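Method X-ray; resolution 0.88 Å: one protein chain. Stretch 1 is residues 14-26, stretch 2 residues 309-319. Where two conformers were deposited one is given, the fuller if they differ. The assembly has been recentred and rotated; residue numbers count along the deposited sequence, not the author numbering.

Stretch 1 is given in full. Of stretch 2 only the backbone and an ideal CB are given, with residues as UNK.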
# COMPACT_ATOMS: atom_id res chain seq x y z
N LEU A 14 2.79 -1.11 11.49
CA LEU A 14 1.79 -0.22 12.05
C LEU A 14 0.70 -1.04 12.77
O LEU A 14 0.40 -0.79 13.95
CB LEU A 14 1.20 0.67 10.95
CG LEU A 14 -0.05 1.43 11.35
CD1 LEU A 14 0.24 2.38 12.49
CD2 LEU A 14 -0.63 2.18 10.15
N TYR A 15 0.12 -2.02 12.08
CA TYR A 15 -0.99 -2.76 12.70
C TYR A 15 -0.51 -3.65 13.82
O TYR A 15 -1.34 -4.00 14.70
CB TYR A 15 -1.74 -3.60 11.62
CG TYR A 15 -2.29 -2.72 10.52
CD1 TYR A 15 -2.95 -1.50 10.76
CD2 TYR A 15 -2.18 -3.12 9.21
CE1 TYR A 15 -3.39 -0.71 9.74
CE2 TYR A 15 -2.65 -2.35 8.15
CZ TYR A 15 -3.22 -1.14 8.41
OH TYR A 15 -3.64 -0.29 7.41
N GLN A 16 0.79 -3.92 13.91
CA GLN A 16 1.40 -4.61 15.02
C GLN A 16 1.90 -3.71 16.15
O GLN A 16 2.38 -4.25 17.16
CB GLN A 16 2.55 -5.52 14.48
CG GLN A 16 1.97 -6.59 13.61
CD GLN A 16 2.97 -7.30 12.69
OE1 GLN A 16 4.16 -6.93 12.68
NE2 GLN A 16 2.56 -8.31 11.93
N THR A 17 1.82 -2.45 16.00
CA THR A 17 2.14 -1.51 17.12
C THR A 17 1.07 -1.71 18.20
O THR A 17 -0.14 -1.64 17.91
CB THR A 17 2.21 -0.11 16.60
OG1 THR A 17 3.32 0.06 15.71
CG2 THR A 17 2.38 0.92 17.71
N SER A 18 1.51 -1.89 19.47
CA SER A 18 0.56 -2.08 20.56
C SER A 18 -0.46 -1.00 20.54
O SER A 18 -0.12 0.20 20.44
CB SER A 18 1.34 -2.10 21.88
OG SER A 18 0.51 -2.57 22.92
N GLY A 19 -1.74 -1.36 20.72
CA GLY A 19 -2.84 -0.43 20.83
C GLY A 19 -3.43 0.09 19.55
O GLY A 19 -4.48 0.71 19.59
N VAL A 20 -2.79 -0.14 18.39
CA VAL A 20 -3.36 0.36 17.13
C VAL A 20 -4.66 -0.40 16.77
O VAL A 20 -5.66 0.23 16.44
CB VAL A 20 -2.29 0.28 16.02
CG1 VAL A 20 -2.88 0.43 14.61
CG2 VAL A 20 -1.20 1.28 16.25
N LEU A 21 -4.62 -1.73 16.83
CA LEU A 21 -5.82 -2.54 16.77
C LEU A 21 -6.41 -2.59 18.20
O LEU A 21 -5.66 -2.74 19.16
CB LEU A 21 -5.59 -3.91 16.25
CG LEU A 21 -4.86 -4.00 14.88
CD1 LEU A 21 -4.67 -5.44 14.50
CD2 LEU A 21 -5.62 -3.23 13.82
N THR A 22 -7.73 -2.49 18.31
CA THR A 22 -8.43 -2.37 19.56
C THR A 22 -8.91 -3.73 20.11
O THR A 22 -8.52 -4.78 19.62
CB THR A 22 -9.55 -1.32 19.37
OG1 THR A 22 -10.31 -1.65 18.22
CG2 THR A 22 -8.99 0.07 19.12
N ALA A 23 -9.74 -3.68 21.15
CA ALA A 23 -10.13 -4.89 21.86
C ALA A 23 -10.78 -5.88 20.92
O ALA A 23 -11.59 -5.57 20.08
CB ALA A 23 -11.09 -4.57 23.00
N GLY A 24 -10.42 -7.17 21.14
CA GLY A 24 -11.00 -8.25 20.38
C GLY A 24 -10.25 -8.58 19.12
O GLY A 24 -10.55 -9.62 18.51
N PHE A 25 -9.30 -7.75 18.66
CA PHE A 25 -8.55 -7.98 17.44
C PHE A 25 -7.35 -8.85 17.73
O PHE A 25 -6.49 -8.52 18.55
CB PHE A 25 -8.08 -6.67 16.80
CG PHE A 25 -9.12 -5.95 15.98
CD1 PHE A 25 -10.28 -5.43 16.55
CD2 PHE A 25 -8.92 -5.72 14.64
CE1 PHE A 25 -11.19 -4.74 15.80
CE2 PHE A 25 -9.83 -5.07 13.86
CZ PHE A 25 -10.99 -4.56 14.43
N ALA A 26 -7.25 -9.94 17.02
CA ALA A 26 -6.04 -10.77 16.99
C ALA A 26 -4.90 -9.99 16.31
O ALA A 26 -5.11 -9.02 15.56
CB ALA A 26 -6.30 -12.03 16.20
N UNK A 309 -19.62 -4.70 17.36
CA UNK A 309 -19.20 -3.63 18.24
C UNK A 309 -17.69 -3.42 18.16
O UNK A 309 -17.22 -2.25 18.10
CB UNK A 309 -19.62 -3.93 19.68
N UNK A 310 -16.94 -4.50 18.23
CA UNK A 310 -15.45 -4.38 18.27
C UNK A 310 -14.94 -3.76 16.96
O UNK A 310 -13.95 -3.00 16.98
CB UNK A 310 -14.80 -5.75 18.49
N UNK A 311 -15.54 -4.09 15.81
CA UNK A 311 -15.12 -3.47 14.56
C UNK A 311 -15.46 -1.96 14.59
O UNK A 311 -14.60 -1.14 14.21
CB UNK A 311 -15.79 -4.16 13.37
N UNK A 312 -16.65 -1.63 15.05
CA UNK A 312 -16.97 -0.19 15.17
C UNK A 312 -15.94 0.50 16.06
O UNK A 312 -15.50 1.63 15.73
CB UNK A 312 -18.38 0.01 15.74
N UNK A 313 -15.58 -0.07 17.20
CA UNK A 313 -14.66 0.58 18.10
C UNK A 313 -13.28 0.78 17.46
O UNK A 313 -12.61 1.80 17.74
CB UNK A 313 -14.53 -0.24 19.39
N UNK A 314 -12.85 -0.13 16.60
CA UNK A 314 -11.60 0.10 15.85
C UNK A 314 -11.71 1.29 14.91
O UNK A 314 -10.83 2.16 14.86
CB UNK A 314 -11.22 -1.15 15.05
N UNK A 315 -12.80 1.39 14.13
CA UNK A 315 -12.99 2.52 13.28
C UNK A 315 -13.03 3.83 14.08
O UNK A 315 -12.51 4.86 13.63
CB UNK A 315 -14.27 2.34 12.47
N UNK A 316 -13.66 3.81 15.26
CA UNK A 316 -13.76 4.99 16.12
C UNK A 316 -12.36 5.49 16.49
O UNK A 316 -12.13 6.70 16.59
CB UNK A 316 -14.57 4.67 17.38
N UNK A 317 -11.42 4.60 16.72
CA UNK A 317 -10.02 4.96 16.98
C UNK A 317 -9.26 5.39 15.73
O UNK A 317 -8.65 6.47 15.69
CB UNK A 317 -9.30 3.78 17.62
N UNK A 318 -9.24 4.52 14.72
CA UNK A 318 -8.40 4.75 13.55
C UNK A 318 -8.78 5.98 12.78
O UNK A 318 -7.94 6.61 12.10
CB UNK A 318 -8.45 3.54 12.62
N UNK A 319 -10.08 6.34 12.82
CA UNK A 319 -10.60 7.52 12.16
C UNK A 319 -11.09 8.57 13.12
O UNK A 319 -11.86 9.45 12.76
CB UNK A 319 -11.74 7.13 11.21

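Stretch 2 runs as a helix alongside the loop of stretch 1, so the positions that matter should recur every three or four residues, and the backbone bears this out. Position 309 opens the stretch with nothing of stretch 1 within 5.5 Å of its ideal CB; any helix-tolerant residue would serve, and Thr309 makes no contact here.

At 310 the CA-to-CB bond points toward the loop, and the ideal CB lies 3.6 Å from Ala23 O, just beside the type II turn from Thr22 to Phe25. A long, flexible side chain, polar or aliphatic, could run along the turn, provided that it finds the space left by Gly24. The residue is Gln310. Its CG packs 3.6 Å from Ala23 O, and its NE2 lies 3.6 Å from Gly24 CA. The fit depends on the glycine: an ideal CB on Gly24 would come 2.3 Å from Gln310 CD, a clash. The backbone contributes as well, since one water accepts from Thr22 OG1 and donates to both Ala23 O and Gln310 O, tying turn to helix.

Position 311 points away, although its ideal CB is still 4.9 Å from Phe25 CZ. Stretch 1 asks little beyond a side chain compatible with an aromatic neighbour, and Val311 meets the ring edge through its backbone, CA to Phe25 CZ being 4.3 Å. Position 312 also points away, with no loop atom near; Arg312 extends clear of stretch 1.

Position 313 points toward the loop, but only Thr22 OG1 comes near its ideal CB, at 4.6 Å. Small or polar residues would suit, and Asp313 touches only lightly.

Position 314 is the centre. Its ideal CB sits 3.3 Å from Thr22 OG1 and a tight 3.5 Å from Phe25 CZ, so branching at CB looks risky, while the space beside Leu21 and Phe25 invites a large apolar or aromatic group. Phe314 takes it with chi1 in the t well. Its ring forms an oblique pair with that of Phe25, centroids 5.2 Å apart; its CE1 lies 3.7 Å from Leu21 CD2 and 3.4 Å from Val20 O, which approaches the ring edge.

Positions 315 and 316 have no loop atom within 5.5 Å of their ideal CBs, leaving the choice to other demands. They are Phe315 and Thr316.

At 317 the bond turns toward the loop again, the ideal CB 4.0 Å from Thr22 CG2. Farther along waits the carbonyl of Gly19, an acceptor that a long side chain ending in a donor could reach; a shorter apolar one could cover the Thr22 methyl. Lys317 does both: its CD packs 3.7 Å from Thr22 CG2, and its extended, all-t chain brings NZ to a 2.8 Å hydrogen bond with Gly19 O.

Position 318 points sideways, yet a ring could reach Tyr15. His318 does, with CE1 4.5 Å from Tyr15 CE1, while its nitrogens are bonded elsewhere in the structure. At 319 the chain leaves helical angles, out of reach of the loop, and Tyr319 makes no contact.

Stretch 2, residues 309-319: TQVRDFFTKHY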
# COMPACT_ATOMS: atom_id res chain seq x y z
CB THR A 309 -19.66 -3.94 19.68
OG1 THR A 309 -21.06 -3.99 19.73
CG2 THR A 309 -19.12 -2.89 20.63
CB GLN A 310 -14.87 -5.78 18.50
CG GLN A 310 -15.14 -6.18 19.96
CD GLN A 310 -14.70 -7.68 20.17
OE1 GLN A 310 -14.70 -8.48 19.30
NE2 GLN A 310 -14.44 -7.93 21.46
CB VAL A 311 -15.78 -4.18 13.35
CG1 VAL A 311 -15.60 -3.36 12.09
CG2 VAL A 311 -15.23 -5.57 13.17
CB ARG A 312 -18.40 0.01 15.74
CG ARG A 312 -19.50 -0.38 14.78
CD ARG A 312 -20.89 -0.18 15.34
NE ARG A 312 -21.11 1.19 15.75
CZ ARG A 312 -21.37 2.21 14.95
NH1 ARG A 312 -21.57 2.01 13.61
NH2 ARG A 312 -21.44 3.47 15.39
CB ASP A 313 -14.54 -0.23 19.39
CG ASP A 313 -15.83 -0.23 20.25
OD1 ASP A 313 -16.68 0.66 20.01
OD2 ASP A 313 -15.91 -1.08 21.15
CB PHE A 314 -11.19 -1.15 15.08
CG PHE A 314 -10.01 -0.90 14.15
CD1 PHE A 314 -8.78 -0.52 14.68
CD2 PHE A 314 -10.15 -1.01 12.77
CE1 PHE A 314 -7.72 -0.23 13.80
CE2 PHE A 314 -9.12 -0.67 11.92
CZ PHE A 314 -7.89 -0.26 12.44
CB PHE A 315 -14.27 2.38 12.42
CG PHE A 315 -14.04 1.60 11.12
CD1 PHE A 315 -14.16 2.26 9.87
CD2 PHE A 315 -13.75 0.25 11.10
CE1 PHE A 315 -13.97 1.61 8.71
CE2 PHE A 315 -13.51 -0.42 9.91
CZ PHE A 315 -13.63 0.26 8.72
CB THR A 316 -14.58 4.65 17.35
OG1 THR A 316 -15.93 4.46 16.89
CG2 THR A 316 -14.59 5.75 18.38
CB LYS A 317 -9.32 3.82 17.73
CG LYS A 317 -7.90 4.23 18.09
CD LYS A 317 -7.22 3.37 19.09
CE LYS A 317 -6.04 4.03 19.78
NZ LYS A 317 -5.44 3.06 20.74
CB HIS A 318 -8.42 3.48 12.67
CG HIS A 318 -7.19 3.36 11.79
ND1 HIS A 318 -5.93 3.28 12.31
CD2 HIS A 318 -7.11 3.30 10.42
CE1 HIS A 318 -5.10 3.14 11.31
NE2 HIS A 318 -5.76 3.14 10.13
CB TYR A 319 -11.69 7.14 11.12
CG TYR A 319 -11.13 6.18 10.09
CD1 TYR A 319 -11.34 4.81 10.20
CD2 TYR A 319 -10.32 6.61 9.04
CE1 TYR A 319 -10.79 3.89 9.28
CE2 TYR A 319 -9.77 5.75 8.12
CZ TYR A 319 -9.99 4.38 8.25
OH TYR A 319 -9.42 3.51 7.39
O HOH W 1 -12.42 -3.12 19.28
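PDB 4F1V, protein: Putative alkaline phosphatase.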